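Local atomic coordinates of alkaline serine protease (Pseudoalteromonas sp., PDB entry 1V6C), a protein that probably hydrolyses peptide bonds in proteins as a subtilisin-like serine protease working at alkaline pH. Residues 151-156 with 171-176; 176-181 with 194-199. All blocks are in the same frame, centred on the assembly; numbering follows the deposited sequence.

Interaction 1. Residues 151-156 with 171-176. With CA (calcium ion), chain E.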
ATOM      1  N   VAL A 151       4.818  12.650 -21.228  1.00 14.46           N
ATOM      2  CA  VAL A 151       4.772  11.458 -20.382  1.00 14.39           C
ATOM      3  C   VAL A 151       4.683  11.836 -18.906  1.00 14.33           C
ATOM      4  O   VAL A 151       5.537  12.555 -18.394  1.00 14.09           O
ATOM      5  CB  VAL A 151       6.023  10.578 -20.580  1.00 13.89           C
ATOM      6  CG1 VAL A 151       5.943   9.341 -19.683  1.00 11.01           C
ATOM      7  CG2 VAL A 151       6.146  10.179 -22.036  1.00 13.77           C
ATOM      8  N   LEU A 152       3.648  11.347 -18.229  1.00 13.84           N
ATOM      9  CA  LEU A 152       3.457  11.638 -16.810  1.00 13.57           C
ATOM     10  C   LEU A 152       4.322  10.706 -15.964  1.00 13.62           C
ATOM     11  O   LEU A 152       4.204   9.484 -16.051  1.00 12.91           O
ATOM     12  CB  LEU A 152       1.983  11.467 -16.429  1.00 13.64           C
ATOM     13  CG  LEU A 152       1.581  11.840 -15.000  1.00 12.54           C
ATOM     14  CD1 LEU A 152       1.806  13.331 -14.766  1.00 14.42           C
ATOM     15  CD2 LEU A 152       0.123  11.485 -14.779  1.00 12.30           C
ATOM     16  N   LEU A 153       5.192  11.295 -15.145  1.00 12.34           N
ATOM     17  CA  LEU A 153       6.097  10.532 -14.291  1.00 12.62           C
ATOM     18  C   LEU A 153       5.665  10.643 -12.834  1.00 11.72           C
ATOM     19  O   LEU A 153       5.426  11.742 -12.331  1.00 13.71           O
ATOM     20  CB  LEU A 153       7.525  11.063 -14.447  1.00 10.50           C
ATOM     21  CG  LEU A 153       8.007  11.207 -15.894  1.00 11.60           C
ATOM     22  CD1 LEU A 153       9.383  11.861 -15.911  1.00 10.97           C
ATOM     23  CD2 LEU A 153       8.046   9.829 -16.564  1.00 10.63           C
ATOM     24  N   ILE A 154       5.578   9.504 -12.155  1.00 11.30           N
ATOM     25  CA  ILE A 154       5.148   9.475 -10.764  1.00 11.03           C
ATOM     26  C   ILE A 154       6.044   8.530  -9.960  1.00 11.05           C
ATOM     27  O   ILE A 154       6.327   7.415 -10.394  1.00 10.16           O
ATOM     28  CB  ILE A 154       3.672   9.016 -10.678  1.00 11.23           C
ATOM     29  CG1 ILE A 154       2.787  10.002 -11.451  1.00 12.07           C
ATOM     30  CG2 ILE A 154       3.226   8.920  -9.231  1.00 10.61           C
ATOM     31  CD1 ILE A 154       1.345   9.550 -11.619  1.00 12.49           C
ATOM     32  N   ALA A 155       6.490   8.981  -8.792  1.00 11.26           N
ATOM     33  CA  ALA A 155       7.371   8.169  -7.958  1.00  9.98           C
ATOM     34  C   ALA A 155       7.125   8.338  -6.463  1.00 11.06           C
ATOM     35  O   ALA A 155       6.508   9.312  -6.024  1.00  9.86           O
ATOM     36  CB  ALA A 155       8.827   8.487  -8.288  1.00 10.20           C
ATOM     37  N   ALA A 156       7.627   7.380  -5.687  1.00 10.03           N
ATOM     38  CA  ALA A 156       7.471   7.367  -4.233  1.00 11.18           C
ATOM     39  C   ALA A 156       8.465   8.283  -3.520  1.00 11.42           C
ATOM     40  O   ALA A 156       9.640   8.327  -3.875  1.00 10.37           O
ATOM     41  CB  ALA A 156       7.623   5.941  -3.718  1.00 11.99           C
ATOM     42  N   TYR A 171      12.681  15.147  -8.476  1.00 10.68           N
ATOM     43  CA  TYR A 171      12.978  15.958  -9.657  1.00 10.71           C
ATOM     44  C   TYR A 171      11.670  16.704  -9.946  1.00 11.17           C
ATOM     45  O   TYR A 171      10.590  16.198  -9.641  1.00  9.89           O
ATOM     46  CB  TYR A 171      13.337  15.080 -10.861  1.00  9.63           C
ATOM     47  CG  TYR A 171      14.704  14.441 -10.794  1.00 10.43           C
ATOM     48  CD1 TYR A 171      14.863  13.072 -10.992  1.00  7.97           C
ATOM     49  CD2 TYR A 171      15.843  15.208 -10.557  1.00  8.03           C
ATOM     50  CE1 TYR A 171      16.120  12.480 -10.954  1.00 10.56           C
ATOM     51  CE2 TYR A 171      17.103  14.627 -10.518  1.00 10.63           C
ATOM     52  CZ  TYR A 171      17.237  13.263 -10.718  1.00 12.71           C
ATOM     53  OH  TYR A 171      18.482  12.683 -10.676  1.00 13.53           O
ATOM     54  N   ASP A 172      11.751  17.895 -10.532  1.00 12.07           N
ATOM     55  CA  ASP A 172      10.537  18.661 -10.817  1.00 14.01           C
ATOM     56  C   ASP A 172       9.619  18.035 -11.867  1.00 13.79           C
ATOM     57  O   ASP A 172       8.428  18.341 -11.917  1.00 13.28           O
ATOM     58  CB  ASP A 172      10.896  20.083 -11.250  1.00 17.79           C
ATOM     59  CG  ASP A 172      11.438  20.919 -10.105  1.00 20.48           C
ATOM     60  OD1 ASP A 172      10.763  20.992  -9.057  1.00 22.30           O
ATOM     61  OD2 ASP A 172      12.527  21.504 -10.256  1.00 25.54           O
ATOM     62  N   SER A 173      10.172  17.159 -12.697  1.00 13.21           N
ATOM     63  CA  SER A 173       9.400  16.508 -13.752  1.00 12.64           C
ATOM     64  C   SER A 173       8.619  15.296 -13.255  1.00 12.49           C
ATOM     65  O   SER A 173       7.895  14.662 -14.025  1.00 11.23           O
ATOM     66  CB  SER A 173      10.343  16.065 -14.871  1.00 13.10           C
ATOM     67  OG  SER A 173      11.346  15.199 -14.365  1.00 11.87           O
ATOM     68  N   VAL A 174       8.754  14.989 -11.970  1.00 11.26           N
ATOM     69  CA  VAL A 174       8.104  13.818 -11.379  1.00 11.13           C
ATOM     70  C   VAL A 174       7.228  14.151 -10.178  1.00 11.68           C
ATOM     71  O   VAL A 174       7.579  15.003  -9.367  1.00 10.93           O
ATOM     72  CB  VAL A 174       9.170  12.801 -10.910  1.00 10.83           C
ATOM     73  CG1 VAL A 174       8.501  11.557 -10.345  1.00 11.32           C
ATOM     74  CG2 VAL A 174      10.105  12.454 -12.057  1.00 11.13           C
ATOM     75  N   MET A 175       6.088  13.473 -10.056  1.00 10.62           N
ATOM     76  CA  MET A 175       5.211  13.697  -8.911  1.00 10.75           C
ATOM     77  C   MET A 175       5.733  12.893  -7.714  1.00 11.53           C
ATOM     78  O   MET A 175       5.850  11.671  -7.786  1.00 11.93           O
ATOM     79  CB  MET A 175       3.779  13.241  -9.215  1.00 11.94           C
ATOM     80  CG  MET A 175       3.060  14.031 -10.289  1.00 11.91           C
ATOM     81  SD  MET A 175       1.316  13.543 -10.372  1.00 14.64           S
ATOM     82  CE  MET A 175       0.604  14.652  -9.191  1.00 12.17           C
ATOM     83  N   SER A 176       6.046  13.579  -6.619  1.00 10.31           N
ATOM     84  CA  SER A 176       6.529  12.908  -5.415  1.00 10.51           C
ATOM     85  C   SER A 176       5.305  12.529  -4.583  1.00 10.97           C
ATOM     86  O   SER A 176       4.558  13.403  -4.142  1.00 10.69           O
ATOM     87  CB  SER A 176       7.436  13.845  -4.615  1.00  9.10           C
ATOM     88  OG  SER A 176       7.895  13.216  -3.433  1.00  8.97           O
TER
HETATM   89 CA    CA E 505       9.047  15.936  -7.963  1.00 22.31          CA
HETATM   90  O   HOH W   1       5.141  13.954 -14.073  1.00 13.50           O
HETATM   91  O   HOH W   2       7.023  16.521  -6.891  1.00 13.27           O
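Met-175 lies alongside Ile-154 on one face of two neighbouring strands of the mainly parallel central sheet of the subtilisin-like fold, both side chains pointing the same way. From its root, Met-175 CB rests 3.8 Å from Leu-153 O and close to Ile-154 CG1; CG stays near the same carbonyl oxygen. The thioether reaches the isoleucine, SD standing 4.0 Å from Ile-154 CG1, with Leu-152 CD1 more distant. A bend at chi3 (89°) turns CE away from strand 152-156, and the side chain also packs on Arg-395 and Asn-399 of helix 391-401. An alanine in place of Ile-154 would probably leave the sulfur without its nearest neighbour on this strand and open a gap toward helix 368-385, where Ser-376 touches the isoleucine.

On the other face Val-174 splits its branches: CG1 meets Ala-155 CB at 3.7 Å, while CG2 meets Leu-153 CB at 3.8 Å, the valine crossing the leucine at about a right angle. Two nearly straight backbone bonds, each 2.9 Å, run from Met-175 N to Leu-153 O and from Ala-155 N to Met-175 O. A water bridges the backbones, accepting from Leu-153 N and donating to Ser-173 O.

Ala-156 touches the bound phenylmethanesulfonic acid. The type I turn from Tyr-171 to Val-174 presents two carbonyl oxygens, Tyr-171 O and Val-174 O, to a calcium ion at 2.3 and 2.2 Å, and Ala-169 O, Gln-195 OE1 and a water complete the ligands. The contact thus combines apolar faces with a polar edge whose carbonyls the metal probably polarises.

Interaction 2. Residues 176-181 with 194-199. With CA (calcium ion), chain E.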
ATOM      1  N   SER A 176       6.046  13.579  -6.619  1.00 10.31           N
ATOM      2  CA  SER A 176       6.529  12.908  -5.415  1.00 10.51           C
ATOM      3  C   SER A 176       5.305  12.529  -4.583  1.00 10.97           C
ATOM      4  O   SER A 176       4.558  13.403  -4.142  1.00 10.69           O
ATOM      5  CB  SER A 176       7.436  13.845  -4.615  1.00  9.10           C
ATOM      6  OG  SER A 176       7.895  13.216  -3.433  1.00  8.97           O
ATOM      7  N   VAL A 177       5.112  11.231  -4.366  1.00 10.41           N
ATOM      8  CA  VAL A 177       3.956  10.729  -3.622  1.00  9.29           C
ATOM      9  C   VAL A 177       4.217  10.337  -2.168  1.00  9.53           C
ATOM     10  O   VAL A 177       5.123   9.552  -1.879  1.00  8.52           O
ATOM     11  CB  VAL A 177       3.342   9.509  -4.354  1.00 10.16           C
ATOM     12  CG1 VAL A 177       2.117   8.999  -3.603  1.00 10.05           C
ATOM     13  CG2 VAL A 177       2.976   9.898  -5.776  1.00  9.25           C
ATOM     14  N   ALA A 178       3.405  10.882  -1.264  1.00  8.48           N
ATOM     15  CA  ALA A 178       3.514  10.597   0.165  1.00  9.77           C
ATOM     16  C   ALA A 178       2.469   9.566   0.576  1.00 10.14           C
ATOM     17  O   ALA A 178       1.506   9.326  -0.152  1.00 11.93           O
ATOM     18  CB  ALA A 178       3.322  11.881   0.974  1.00  7.02           C
ATOM     19  N   ALA A 179       2.658   8.974   1.753  1.00  9.58           N
ATOM     20  CA  ALA A 179       1.741   7.957   2.256  1.00 11.36           C
ATOM     21  C   ALA A 179       0.939   8.397   3.477  1.00 11.25           C
ATOM     22  O   ALA A 179       1.477   9.016   4.392  1.00 14.11           O
ATOM     23  CB  ALA A 179       2.521   6.693   2.599  1.00 11.19           C
ATOM     24  N   VAL A 180      -0.352   8.067   3.482  1.00 13.17           N
ATOM     25  CA  VAL A 180      -1.231   8.370   4.611  1.00 12.48           C
ATOM     26  C   VAL A 180      -2.010   7.091   4.918  1.00 13.33           C
ATOM     27  O   VAL A 180      -2.117   6.208   4.059  1.00 10.91           O
ATOM     28  CB  VAL A 180      -2.239   9.513   4.296  1.00 12.47           C
ATOM     29  CG1 VAL A 180      -1.496  10.828   4.079  1.00 11.63           C
ATOM     30  CG2 VAL A 180      -3.075   9.157   3.073  1.00 13.66           C
ATOM     31  N   ASP A 181      -2.542   6.980   6.134  1.00 13.19           N
ATOM     32  CA  ASP A 181      -3.302   5.788   6.512  1.00 14.46           C
ATOM     33  C   ASP A 181      -4.810   5.971   6.322  1.00 14.75           C
ATOM     34  O   ASP A 181      -5.249   6.990   5.779  1.00 15.55           O
ATOM     35  CB  ASP A 181      -2.964   5.369   7.951  1.00 13.73           C
ATOM     36  CG  ASP A 181      -3.432   6.367   8.992  1.00 13.85           C
ATOM     37  OD1 ASP A 181      -2.957   6.263  10.141  1.00 15.50           O
ATOM     38  OD2 ASP A 181      -4.270   7.237   8.678  1.00 14.12           O
ATOM     39  N   ASP A 194       9.866  19.509   0.278  1.00 11.32           N
ATOM     40  CA  ASP A 194       9.122  20.527  -0.436  1.00 13.54           C
ATOM     41  C   ASP A 194       8.776  20.040  -1.839  1.00 13.61           C
ATOM     42  O   ASP A 194       8.179  20.768  -2.626  1.00 14.29           O
ATOM     43  CB  ASP A 194       9.891  21.861  -0.477  1.00 14.60           C
ATOM     44  CG  ASP A 194      11.288  21.735  -1.054  1.00 16.52           C
ATOM     45  OD1 ASP A 194      11.678  20.636  -1.502  1.00 14.12           O
ATOM     46  OD2 ASP A 194      11.999  22.763  -1.057  1.00 17.90           O
ATOM     47  N   GLN A 195       9.151  18.796  -2.138  1.00 13.39           N
ATOM     48  CA  GLN A 195       8.835  18.187  -3.427  1.00 12.74           C
ATOM     49  C   GLN A 195       7.557  17.353  -3.285  1.00 12.51           C
ATOM     50  O   GLN A 195       6.827  17.179  -4.258  1.00 11.85           O
ATOM     51  CB  GLN A 195       9.977  17.288  -3.912  1.00 13.31           C
ATOM     52  CG  GLN A 195      11.115  18.004  -4.639  1.00 13.43           C
ATOM     53  CD  GLN A 195      10.725  18.505  -6.028  1.00 15.09           C
ATOM     54  OE1 GLN A 195      10.012  17.830  -6.770  1.00 12.37           O
ATOM     55  NE2 GLN A 195      11.220  19.684  -6.393  1.00 13.50           N
ATOM     56  N   VAL A 196       7.292  16.833  -2.084  1.00 12.47           N
ATOM     57  CA  VAL A 196       6.080  16.033  -1.865  1.00 11.95           C
ATOM     58  C   VAL A 196       4.927  16.806  -2.498  1.00 13.33           C
ATOM     59  O   VAL A 196       4.665  17.966  -2.158  1.00 11.65           O
ATOM     60  CB  VAL A 196       5.814  15.790  -0.361  1.00 12.30           C
ATOM     61  CG1 VAL A 196       4.463  15.105  -0.173  1.00 12.09           C
ATOM     62  CG2 VAL A 196       6.910  14.902   0.215  1.00 11.71           C
ATOM     63  N   GLU A 197       4.235  16.149  -3.419  1.00 11.63           N
ATOM     64  CA  GLU A 197       3.174  16.790  -4.182  1.00 12.64           C
ATOM     65  C   GLU A 197       1.752  16.331  -3.901  1.00 12.12           C
ATOM     66  O   GLU A 197       0.810  17.121  -3.979  1.00 11.87           O
ATOM     67  CB  GLU A 197       3.486  16.584  -5.662  1.00 13.82           C
ATOM     68  CG  GLU A 197       2.888  17.595  -6.608  1.00 17.54           C
ATOM     69  CD  GLU A 197       3.519  17.503  -7.982  1.00 17.97           C
ATOM     70  OE1 GLU A 197       4.764  17.418  -8.053  1.00 18.60           O
ATOM     71  OE2 GLU A 197       2.781  17.521  -8.988  1.00 18.58           O
ATOM     72  N   ILE A 198       1.592  15.055  -3.579  1.00 11.52           N
ATOM     73  CA  ILE A 198       0.261  14.523  -3.338  1.00 11.93           C
ATOM     74  C   ILE A 198       0.370  13.273  -2.471  1.00 12.98           C
ATOM     75  O   ILE A 198       1.447  12.684  -2.354  1.00 12.78           O
ATOM     76  CB  ILE A 198      -0.417  14.205  -4.695  1.00 12.38           C
ATOM     77  CG1 ILE A 198      -1.922  13.994  -4.513  1.00 12.19           C
ATOM     78  CG2 ILE A 198       0.236  12.980  -5.328  1.00 11.54           C
ATOM     79  CD1 ILE A 198      -2.695  14.064  -5.823  1.00 14.55           C
ATOM     80  N   SER A 199      -0.745  12.872  -1.870  1.00 11.73           N
ATOM     81  CA  SER A 199      -0.758  11.706  -0.994  1.00 12.08           C
ATOM     82  C   SER A 199      -1.671  10.587  -1.489  1.00 11.97           C
ATOM     83  O   SER A 199      -2.641  10.824  -2.207  1.00 11.31           O
ATOM     84  CB  SER A 199      -1.204  12.120   0.411  1.00 13.24           C
ATOM     85  OG  SER A 199      -0.353  13.114   0.958  1.00 14.63           O
TER
HETATM   86 CA    CA E 505       9.047  15.936  -7.963  1.00 22.31          CA
HETATM   87  O   HOH W   2       7.023  16.521  -6.891  1.00 13.27           O
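Val-177 and Ile-198 run side by side and point the same way, their CG2 methyls 4.1 Å apart on one face of a parallel pair. The isoleucine's CG1 lies anti to its backbone N (chi1 -165°), which carries the end of the chain away from strand 174-180 and leaves the CG2 branch to meet the valine. On the opposite face Ala-178 receives Val-196 CG1 against its CB at 3.6 Å, and Ser-199 OG also lies beside Ala-178 CB. Val-180 CG1 lies over Ser-199 CB. The polar partner of Ser-199 OG is Thr-414 O, to which it is hydrogen-bonded.

Ser-176 points toward the opposing segment, its CB 3.4 Å from Gln-195 O and its OG over Val-196 CA. Its carbonyl oxygen accepts Glu-197 N at 2.9 Å, in the carbonyl plane, and a weak second bond from Ile-198 N; a bulge-like kink at Glu-197 (psi -33°) brings these consecutive N-H groups to one oxygen. Regular pairing follows with Ala-178 N bonded to Ile-198 O.

Gln-195 bends at chi2 so that OE1 binds calcium at 2.4 Å, while Asp-172 OD1 takes its NE2. Glu-197 instead extends, bringing OE1 to a calcium-bound water that also donates to Gln-195 O and accepts from Ser-176 N. The carboxylate forms a salt bridge to Arg-395, so the second-shell acid ties the metal's water to helix 391-401.

Strand 174-180 lies between strands 196-201 and 152-156 in the mainly parallel central sheet of the subtilisin-like fold. Helix 368-385 packs on Val-177 through Ala-371, Thr-372 and Val-375, and Ile-419, in a loop, touches Ile-198.

Interactions 1 and 2 use opposite edges of strand 174-180 and share Ser-176, so three adjacent parallel strands are joined in series. Both are buried. Between strands 152-156 and 174-180, Ala-155 O and Val-177 N lie 2.9 Å apart, probably hydrogen-bonded, and Ile-154 CG2 packs on Val-177 CG2, continuing one apolar face beneath helix 368-385. Interaction 1 is mainly aliphatic and thioether packing, and its own protein ligands to the metal are backbone carbonyls; interaction 2 mixes small apolar residues with serines and adds side-chain chemistry, an amide ligand and a second-shell carboxylate. One calcium ion and its bound water serve both, and Asp-172 probably bonds to Gln-195, linking the loops that lead into the strands.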